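Local coordinates for RNA-binding protein, putative (Trypanosoma brucei, PDB 6E4O) that probably binds mRNA through its RNA recognition motif and takes part in the editing of kinetoplast (mitochondrial) RNA, at residues A[16-19]-A[20-24]. Numbering follows the deposited sequence.
Sequences TWHT and LKDHL
Lys21 and Trp17 run side by side in the first helix of the RNA recognition motif, residues 17-24, with Lys21 CD 3.7 Å from Trp17 CZ3, near the plane of the indole and at its edge. This is apolar contact: the extended lysine chain brings its CD to the edge of the ring. Trp17 CG sits between the backbone N and the carbonyl carbon (chi1 77°), which turns the indole to lie beside Lys21. The indole also receives His18 CB over the centre of one face.

Four consecutive i to i+4 bonds pair the N-H groups of Leu20 to His23 with the C=O groups of Thr16 to Thr19. Leu20 N donates to Thr16 O at 3.2 Å, nearly in line with the carbonyl; Lys21 N reaches Trp17 O at 2.8 Å. Asp22 N lies 3.0 Å from His18 O, and His23 N 3.1 Å from Thr19 O. All four have N-H...O angles near 160°, evidence of a regular alpha-helical turn, and Leu24 N to Leu20 O (3.0 Å) continues the series. Thr16 occupies the N-cap, yet its side chain makes no capping bond.

Asp22 OD1 forms a salt bridge with Arg25 NH2, and His23 NE2 is hydrogen-bonded to Ser61 OG. Leu20 and Leu24 pack on Val43 of strand 40-45. Between His18 and Asp22 the planes of ring and carboxylate stand 82° apart, and His18 NE2 stays 4.7 Å from Asp22 OD2; the closest side-chain approach is 4.1 Å, from His18 CD2 to Asp22 OD2.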
ATOM      1  N   THR A  16       3.483   2.039  10.457  1.00 15.53           N
ATOM      2  CA  THR A  16       4.626   2.710   9.846  1.00 17.27           C
ATOM      3  C   THR A  16       4.974   2.065   8.502  1.00 15.43           C
ATOM      4  O   THR A  16       4.381   1.052   8.119  1.00 14.16           O
ATOM      5  CB  THR A  16       5.855   2.703  10.782  1.00 20.75           C
ATOM      6  OG1 THR A  16       6.289   1.359  10.983  1.00 18.85           O
ATOM      7  CG2 THR A  16       5.512   3.323  12.133  1.00 23.03           C
ATOM      8  N   TRP A  17       5.939   2.646   7.794  1.00 14.31           N
ATOM      9  CA  TRP A  17       6.203   2.278   6.403  1.00 11.93           C
ATOM     10  C   TRP A  17       6.555   0.803   6.213  1.00 12.30           C
ATOM     11  O   TRP A  17       6.059   0.164   5.284  1.00 13.52           O
ATOM     12  CB  TRP A  17       7.289   3.180   5.783  1.00 11.28           C
ATOM     13  CG  TRP A  17       8.672   2.843   6.201  1.00 15.22           C
ATOM     14  CD1 TRP A  17       9.359   3.361   7.260  1.00 22.47           C
ATOM     15  CD2 TRP A  17       9.542   1.883   5.587  1.00 19.55           C
ATOM     16  NE1 TRP A  17      10.606   2.784   7.341  1.00 25.62           N
ATOM     17  CE2 TRP A  17      10.742   1.877   6.323  1.00 23.69           C
ATOM     18  CE3 TRP A  17       9.422   1.033   4.486  1.00 21.69           C
ATOM     19  CZ2 TRP A  17      11.817   1.053   5.991  1.00 23.19           C
ATOM     20  CZ3 TRP A  17      10.488   0.215   4.159  1.00 23.43           C
ATOM     21  CH2 TRP A  17      11.668   0.230   4.910  1.00 22.62           C
ATOM     22  N   HIS A  18       7.386   0.249   7.089  1.00 14.67           N
ATOM     23  CA  HIS A  18       7.871  -1.109   6.844  1.00 15.15           C
ATOM     24  C   HIS A  18       6.761  -2.133   7.059  1.00 13.78           C
ATOM     25  O   HIS A  18       6.712  -3.163   6.391  1.00 14.98           O
ATOM     26  CB  HIS A  18       9.139  -1.424   7.650  1.00 19.86           C
ATOM     27  CG  HIS A  18       8.881  -2.125   8.943  1.00 26.05           C
ATOM     28  ND1 HIS A  18       8.571  -1.452  10.106  1.00 26.28           N
ATOM     29  CD2 HIS A  18       8.894  -3.443   9.262  1.00 31.69           C
ATOM     30  CE1 HIS A  18       8.401  -2.325  11.084  1.00 27.97           C
ATOM     31  NE2 HIS A  18       8.592  -3.541  10.598  1.00 26.16           N
ATOM     32  N   THR A  19       5.853  -1.825   7.976  1.00 12.07           N
ATOM     33  CA  THR A  19       4.672  -2.655   8.190  1.00 13.25           C
ATOM     34  C   THR A  19       3.746  -2.638   6.973  1.00 16.74           C
ATOM     35  O   THR A  19       3.218  -3.675   6.563  1.00 12.40           O
ATOM     36  CB  THR A  19       3.913  -2.193   9.438  1.00 15.72           C
ATOM     37  OG1 THR A  19       4.772  -2.338  10.573  1.00 16.81           O
ATOM     38  CG2 THR A  19       2.650  -3.016   9.643  1.00 18.74           C
ATOM     39  N   LEU A  20       3.552  -1.459   6.396  1.00 13.19           N
ATOM     40  CA  LEU A  20       2.768  -1.335   5.172  1.00  9.58           C
ATOM     41  C   LEU A  20       3.446  -2.074   4.035  1.00 10.55           C
ATOM     42  O   LEU A  20       2.799  -2.774   3.253  1.00  8.97           O
ATOM     43  CB  LEU A  20       2.593   0.136   4.799  1.00 12.17           C
ATOM     44  CG  LEU A  20       1.819   0.359   3.497  1.00 10.61           C
ATOM     45  CD1 LEU A  20       0.444  -0.297   3.573  1.00 16.39           C
ATOM     46  CD2 LEU A  20       1.689   1.852   3.216  1.00 11.25           C
ATOM     47  N   LYS A  21       4.759  -1.918   3.942  1.00 10.34           N
ATOM     48  CA  LYS A  21       5.512  -2.593   2.898  1.00 13.43           C
ATOM     49  C   LYS A  21       5.315  -4.105   2.988  1.00 13.81           C
ATOM     50  O   LYS A  21       5.054  -4.763   1.981  1.00 12.24           O
ATOM     51  CB  LYS A  21       7.000  -2.250   2.975  1.00 14.45           C
ATOM     52  CG  LYS A  21       7.842  -2.988   1.942  1.00 14.64           C
ATOM     53  CD  LYS A  21       9.307  -2.604   2.054  1.00 27.77           C
ATOM     54  CE  LYS A  21      10.176  -3.389   1.080  1.00 38.62           C
ATOM     55  NZ  LYS A  21      11.588  -2.912   1.114  1.00 44.11           N
ATOM     56  N   ASP A  22       5.434  -4.661   4.191  1.00 11.89           N
ATOM     57  CA  ASP A  22       5.265  -6.101   4.353  1.00 10.54           C
ATOM     58  C   ASP A  22       3.865  -6.556   3.958  1.00 12.31           C
ATOM     59  O   ASP A  22       3.699  -7.624   3.362  1.00 15.34           O
ATOM     60  CB  ASP A  22       5.587  -6.558   5.781  1.00 15.24           C
ATOM     61  CG  ASP A  22       7.076  -6.693   6.027  1.00 24.32           C
ATOM     62  OD1 ASP A  22       7.841  -6.823   5.047  1.00 24.67           O
ATOM     63  OD2 ASP A  22       7.481  -6.673   7.206  1.00 29.72           O
ATOM     64  N   HIS A  23       2.861  -5.759   4.305  1.00 11.88           N
ATOM     65  CA  HIS A  23       1.486  -6.062   3.932  1.00  9.40           C
ATOM     66  C   HIS A  23       1.349  -6.136   2.403  1.00 13.10           C
ATOM     67  O   HIS A  23       0.729  -7.051   1.853  1.00 12.66           O
ATOM     68  CB  HIS A  23       0.540  -5.008   4.514  1.00 12.15           C
ATOM     69  CG  HIS A  23      -0.910  -5.290   4.262  1.00 12.28           C
ATOM     70  ND1 HIS A  23      -1.578  -6.340   4.849  1.00 16.28           N
ATOM     71  CD2 HIS A  23      -1.816  -4.641   3.494  1.00 10.84           C
ATOM     72  CE1 HIS A  23      -2.841  -6.333   4.444  1.00 15.61           C
ATOM     73  NE2 HIS A  23      -3.008  -5.313   3.625  1.00 13.13           N
ATOM     74  N   LEU A  24       1.949  -5.172   1.718  1.00 10.46           N
ATOM     75  CA  LEU A  24       1.793  -5.048   0.273  1.00 10.23           C
ATOM     76  C   LEU A  24       2.698  -5.996  -0.508  1.00 12.19           C
ATOM     77  O   LEU A  24       2.532  -6.175  -1.717  1.00 13.71           O
ATOM     78  CB  LEU A  24       2.030  -3.594  -0.151  1.00 10.94           C
ATOM     79  CG  LEU A  24       0.953  -2.635   0.350  1.00 14.73           C
ATOM     80  CD1 LEU A  24       1.362  -1.193   0.063  1.00 15.93           C
ATOM     81  CD2 LEU A  24      -0.390  -2.950  -0.284  1.00 15.69           C
TER